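Local coordinates for protein Udp-n-acetylglucosamine pyrophosphorylase (Trypanosoma brucei, PDB 4BQH) that probably catalyses the formation of UDP-N-acetylglucosamine and diphosphate from UTP and N-acetylglucosamine 1-phosphate, the last step in making this nucleotide sugar, at residues N287-F293 / V304-T308; N353-I357 / I425-R430. One frame throughout, in Å; residues are numbered along the deposited sequence.

Interaction 1 of 2, residues N287-F293 / V304-T308; sequences NVADPVF and VVVKT
A buried lysine runs from a β-strand across a phenylalanine ring to the aspartate that caps a helix. Residues 287-290 are an irregular turn, with Ala289 in the left-handed region (phi/psi 53°/51°), and the helix starts at Pro291; 304-308 is extended. The backbones stay apart, the closest CA atoms, of Phe293 and Val305, being 7.8 Å from each other. Asp290 (chi1 t) is the N-cap: its OD1 accepts from Val292 N at 2.9 Å and, weakly, from Phe293 N at 3.4 Å. Asp290 OD2 forms a 2.8 Å salt bridge with Lys307 NZ, so the two carboxylate oxygens serve separate partners. Lys307 is stretched out (chi1 m, chi2 to chi4 t). Lys307 NZ also donates to a water at 2.7 Å, which donates to Asn287 O at 3.3 Å; a second salt bridge joins Lys307 to Glu433. Asn287 is satisfied through Arg158 at OD1 and Glu433 at ND2, while Gln277 donates to its carbonyl. Phe293 (chi1 t) lies beneath the lysine in a CH-pi contact, with Lys307 CE 3.9 Å from the ring centroid and nearly on the normal; at the ring edge its CE1 meets Val305 CG1 at 3.5 Å. The contact ties the start of helix 291-300 to strand 304-309 just after it in the chain, with strands 359-363 and 423-427 flanking that strand and helix 147-166 packing against the turn.

Interaction 2 of 2, residues N353-I357 / I425-R430; sequences NCANI and IMQVDR
Gln427 and Cys354 bury the most surface of any residues where segments 353-357 and 425-430, 77° apart in end-to-end direction, meet. Strand residues 355-357 (ending at Ile357, psi 17°) and 425-427 are second neighbours in one mixed sheet, antiparallel and parallel respectively to the intervening strand 304-309, which a side-chain amide bridges; the CA atoms of Cys354 and Gln427 are 6.8 Å apart. Gln427 (chi1 t, chi2 99°) brings its amide to the loop before strand 355-357: NE2 donates to Asn353 O at 3.0 Å and 167°, while OE1 accepts from Thr308 and lies 3.6 Å from Cys354 CA. Cys354 (chi1 m) points toward the other segment, its SG 4.3 Å from Ile425 CG2. Ile357 (chi1 p) puts CD1 4.4 Å from Val428 CG2. Arg430 brings NH2 within 4.5 Å of Ala355 CB, its guanidinium held by Glu316 and the carbonyl of Pro310. One amide therefore satisfies a loop carbonyl and a strand hydroxyl at once, amid otherwise loose apolar contacts.

In the fold
Both contacts are largely buried and share one mixed sheet within the UDPGP family region, of the GT-A clan, their centres about 11 Å apart. Strand 304-309 joins them: it supplies one side of interaction 1 and lies between the two strands of interaction 2, and the alternation of its side chains separates their chemistry. Lys307 heads for the helix cap and its charged network, packing on the way against Met426, with Lys307 CE 3.1 Å from Met426 CE. Thr308 turns to the other side, where Thr308 OG1 meets Gln427 OE1 at 2.7 Å. Interaction 1 is thus helix against sheet, centred on a charge; interaction 2 joins second-neighbour strands through a neutral amide.

Interaction 1 of 2, residues N287-F293 / V304-T308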
loop_
_atom_site.group_PDB
_atom_site.type_symbol
_atom_site.label_atom_id
_atom_site.label_comp_id
_atom_site.label_asym_id
_atom_site.label_seq_id
_atom_site.Cartn_x
_atom_site.Cartn_y
_atom_site.Cartn_z
ATOM N N ASN A 287 -1.305 4.721 -8.058
ATOM C CA ASN A 287 -1.136 4.296 -9.423
ATOM C C ASN A 287 -1.100 2.765 -9.390
ATOM O O ASN A 287 -0.039 2.132 -9.308
ATOM C CB ASN A 287 0.121 4.915 -10.014
ATOM C CG ASN A 287 0.220 4.720 -11.507
ATOM O OD1 ASN A 287 -0.559 3.973 -12.093
ATOM N ND2 ASN A 287 1.169 5.388 -12.125
ATOM N N VAL A 288 -2.298 2.188 -9.436
ATOM C CA VAL A 288 -2.517 0.755 -9.196
ATOM C C VAL A 288 -2.139 -0.070 -10.434
ATOM O O VAL A 288 -2.591 0.226 -11.544
ATOM C CB VAL A 288 -3.991 0.497 -8.817
ATOM C CG1 VAL A 288 -4.259 -0.986 -8.636
ATOM C CG2 VAL A 288 -4.339 1.269 -7.557
ATOM N N ALA A 289 -1.331 -1.117 -10.225
ATOM C CA ALA A 289 -0.755 -1.910 -11.326
ATOM C C ALA A 289 -0.036 -1.013 -12.342
ATOM O O ALA A 289 -0.291 -1.059 -13.540
ATOM C CB ALA A 289 -1.817 -2.798 -11.985
ATOM N N ASP A 290 0.850 -0.157 -11.840
ATOM C CA ASP A 290 1.545 0.827 -12.667
ATOM C C ASP A 290 2.520 0.102 -13.598
ATOM O O ASP A 290 3.499 -0.456 -13.115
ATOM C CB ASP A 290 2.333 1.760 -11.726
ATOM C CG ASP A 290 3.174 2.777 -12.445
ATOM O OD1 ASP A 290 3.249 2.796 -13.683
ATOM O OD2 ASP A 290 3.781 3.616 -11.730
ATOM N N PRO A 291 2.256 0.110 -14.927
ATOM C CA PRO A 291 3.120 -0.625 -15.852
ATOM C C PRO A 291 4.536 -0.037 -15.971
ATOM O O PRO A 291 5.466 -0.774 -16.300
ATOM C CB PRO A 291 2.365 -0.522 -17.190
ATOM C CG PRO A 291 1.652 0.815 -17.091
ATOM C CD PRO A 291 1.182 0.833 -15.648
ATOM N N VAL A 292 4.724 1.249 -15.689
ATOM C CA VAL A 292 6.104 1.816 -15.704
ATOM C C VAL A 292 6.910 1.291 -14.501
ATOM O O VAL A 292 8.081 0.927 -14.638
ATOM C CB VAL A 292 6.088 3.354 -15.732
ATOM C CG1 VAL A 292 7.495 3.955 -15.639
ATOM C CG2 VAL A 292 5.369 3.834 -16.994
ATOM N N PHE A 293 6.273 1.258 -13.337
ATOM C CA PHE A 293 6.865 0.733 -12.090
ATOM C C PHE A 293 7.253 -0.737 -12.317
ATOM O O PHE A 293 8.370 -1.150 -12.028
ATOM C CB PHE A 293 5.747 0.832 -11.038
ATOM C CG PHE A 293 6.175 0.735 -9.591
ATOM C CD1 PHE A 293 7.475 0.974 -9.165
ATOM C CD2 PHE A 293 5.200 0.491 -8.637
ATOM C CE1 PHE A 293 7.793 0.937 -7.793
ATOM C CE2 PHE A 293 5.507 0.454 -7.267
ATOM C CZ PHE A 293 6.810 0.676 -6.861
ATOM N N VAL A 304 13.378 -5.386 -5.212
ATOM C CA VAL A 304 12.568 -4.333 -4.555
ATOM C C VAL A 304 12.707 -3.040 -5.347
ATOM O O VAL A 304 13.839 -2.611 -5.614
ATOM C CB VAL A 304 13.029 -4.064 -3.104
ATOM C CG1 VAL A 304 12.306 -2.819 -2.539
ATOM C CG2 VAL A 304 12.755 -5.280 -2.229
ATOM N N VAL A 305 11.578 -2.413 -5.698
ATOM C CA VAL A 305 11.587 -1.034 -6.180
ATOM C C VAL A 305 10.692 -0.235 -5.251
ATOM O O VAL A 305 9.584 -0.684 -4.931
ATOM C CB VAL A 305 11.049 -0.897 -7.624
ATOM C CG1 VAL A 305 11.245 0.525 -8.106
ATOM C CG2 VAL A 305 11.791 -1.845 -8.568
ATOM N N VAL A 306 11.193 0.914 -4.780
ATOM C CA VAL A 306 10.368 1.811 -3.973
ATOM C C VAL A 306 10.047 3.073 -4.755
ATOM O O VAL A 306 10.897 3.613 -5.525
ATOM C CB VAL A 306 11.024 2.186 -2.621
ATOM C CG1 VAL A 306 11.292 0.907 -1.809
ATOM C CG2 VAL A 306 12.321 2.961 -2.841
ATOM N N LYS A 307 8.817 3.548 -4.578
ATOM C CA LYS A 307 8.502 4.886 -5.075
ATOM C C LYS A 307 8.736 5.916 -3.990
ATOM O O LYS A 307 8.389 5.704 -2.829
ATOM C CB LYS A 307 7.042 4.988 -5.518
ATOM C CG LYS A 307 6.835 4.497 -6.933
ATOM C CD LYS A 307 5.375 4.747 -7.311
ATOM C CE LYS A 307 5.132 4.323 -8.746
ATOM N NZ LYS A 307 3.664 4.292 -9.047
ATOM N N THR A 308 9.293 7.048 -4.384
ATOM C CA THR A 308 9.637 8.119 -3.439
ATOM C C THR A 308 9.279 9.442 -4.088
ATOM O O THR A 308 9.114 9.501 -5.307
ATOM C CB THR A 308 11.139 8.116 -3.119
ATOM O OG1 THR A 308 11.895 8.221 -4.338
ATOM C CG2 THR A 308 11.515 6.798 -2.425
HETATM O O HOH W 1 2.115 3.154 -7.089
#

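Interaction 2 of 2, residues N353-I357 / I425-R430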
loop_
_atom_site.group_PDB
_atom_site.type_symbol
_atom_site.label_atom_id
_atom_site.label_comp_id
_atom_site.label_asym_id
_atom_site.label_seq_id
_atom_site.Cartn_x
_atom_site.Cartn_y
_atom_site.Cartn_z
ATOM N N ASN A 353 16.477 13.515 -0.251
ATOM C CA ASN A 353 15.297 14.046 -0.930
ATOM C C ASN A 353 14.415 12.950 -1.536
ATOM O O ASN A 353 13.630 13.205 -2.440
ATOM C CB ASN A 353 15.751 15.034 -2.025
ATOM C CG ASN A 353 14.643 15.993 -2.436
ATOM O OD1 ASN A 353 13.819 16.401 -1.611
ATOM N ND2 ASN A 353 14.654 16.390 -3.704
ATOM N N CYS A 354 14.545 11.722 -1.035
ATOM C CA CYS A 354 13.663 10.630 -1.514
ATOM C C CYS A 354 12.753 10.225 -0.373
ATOM O O CYS A 354 13.087 9.333 0.406
ATOM C CB CYS A 354 14.481 9.436 -2.015
ATOM S SG CYS A 354 15.471 9.832 -3.480
ATOM N N ALA A 355 11.627 10.921 -0.247
ATOM C CA ALA A 355 10.668 10.636 0.840
ATOM C C ALA A 355 9.842 9.371 0.591
ATOM O O ALA A 355 9.358 9.121 -0.520
ATOM C CB ALA A 355 9.749 11.839 1.052
ATOM N N ASN A 356 9.679 8.587 1.655
ATOM C CA ASN A 356 8.947 7.345 1.621
ATOM C C ASN A 356 7.432 7.576 1.513
ATOM O O ASN A 356 6.832 8.111 2.432
ATOM C CB ASN A 356 9.284 6.548 2.894
ATOM C CG ASN A 356 8.558 5.225 2.947
ATOM O OD1 ASN A 356 8.256 4.633 1.908
ATOM N ND2 ASN A 356 8.267 4.755 4.153
ATOM N N ILE A 357 6.817 7.155 0.401
ATOM C CA ILE A 357 5.351 7.245 0.266
ATOM C C ILE A 357 4.665 5.862 0.408
ATOM O O ILE A 357 3.488 5.690 0.062
ATOM C CB ILE A 357 4.912 7.990 -1.021
ATOM C CG1 ILE A 357 5.372 7.256 -2.289
ATOM C CG2 ILE A 357 5.446 9.431 -1.006
ATOM C CD1 ILE A 357 4.514 7.566 -3.504
ATOM N N ILE A 425 15.190 2.769 -6.679
ATOM C CA ILE A 425 14.301 3.877 -6.312
ATOM C C ILE A 425 13.713 4.452 -7.591
ATOM O O ILE A 425 14.445 4.658 -8.586
ATOM C CB ILE A 425 15.106 4.991 -5.627
ATOM C CG1 ILE A 425 15.505 4.532 -4.210
ATOM C CG2 ILE A 425 14.290 6.301 -5.588
ATOM C CD1 ILE A 425 16.564 5.398 -3.537
ATOM N N MET A 426 12.409 4.735 -7.567
ATOM C CA MET A 426 11.755 5.478 -8.650
ATOM C C MET A 426 11.156 6.748 -8.021
ATOM O O MET A 426 10.231 6.667 -7.231
ATOM C CB MET A 426 10.683 4.623 -9.345
ATOM C CG MET A 426 10.070 5.295 -10.576
ATOM S SD MET A 426 9.070 4.102 -11.513
ATOM C CE MET A 426 7.637 4.036 -10.548
ATOM N N GLN A 427 11.750 7.894 -8.334
ATOM C CA GLN A 427 11.307 9.174 -7.772
ATOM C C GLN A 427 10.174 9.686 -8.669
ATOM O O GLN A 427 10.386 9.898 -9.849
ATOM C CB GLN A 427 12.468 10.171 -7.716
ATOM C CG GLN A 427 12.104 11.543 -7.119
ATOM C CD GLN A 427 12.506 11.698 -5.655
ATOM O OE1 GLN A 427 12.175 10.860 -4.808
ATOM N NE2 GLN A 427 13.219 12.785 -5.352
ATOM N N VAL A 428 8.992 9.871 -8.087
ATOM C CA VAL A 428 7.779 10.204 -8.839
ATOM C C VAL A 428 7.212 11.558 -8.389
ATOM O O VAL A 428 7.618 12.111 -7.372
ATOM C CB VAL A 428 6.682 9.102 -8.738
ATOM C CG1 VAL A 428 7.178 7.782 -9.311
ATOM C CG2 VAL A 428 6.186 8.915 -7.294
ATOM N N ASP A 429 6.256 12.045 -9.176
ATOM C CA ASP A 429 5.582 13.306 -8.984
ATOM C C ASP A 429 4.502 13.155 -7.900
ATOM O O ASP A 429 3.485 12.509 -8.134
ATOM C CB ASP A 429 4.959 13.658 -10.353
ATOM C CG ASP A 429 4.596 15.111 -10.494
ATOM O OD1 ASP A 429 4.048 15.687 -9.521
ATOM O OD2 ASP A 429 4.836 15.656 -11.624
ATOM N N ARG A 430 4.698 13.781 -6.740
ATOM C CA ARG A 430 3.821 13.570 -5.583
ATOM C C ARG A 430 2.367 13.861 -5.935
ATOM O O ARG A 430 1.462 13.122 -5.579
ATOM C CB ARG A 430 4.251 14.444 -4.391
ATOM C CG ARG A 430 3.392 14.228 -3.143
ATOM C CD ARG A 430 3.698 15.267 -2.067
ATOM N NE ARG A 430 5.092 15.203 -1.628
ATOM C CZ ARG A 430 5.488 15.000 -0.364
ATOM N NH1 ARG A 430 4.604 14.808 0.611
ATOM N NH2 ARG A 430 6.787 14.982 -0.082
#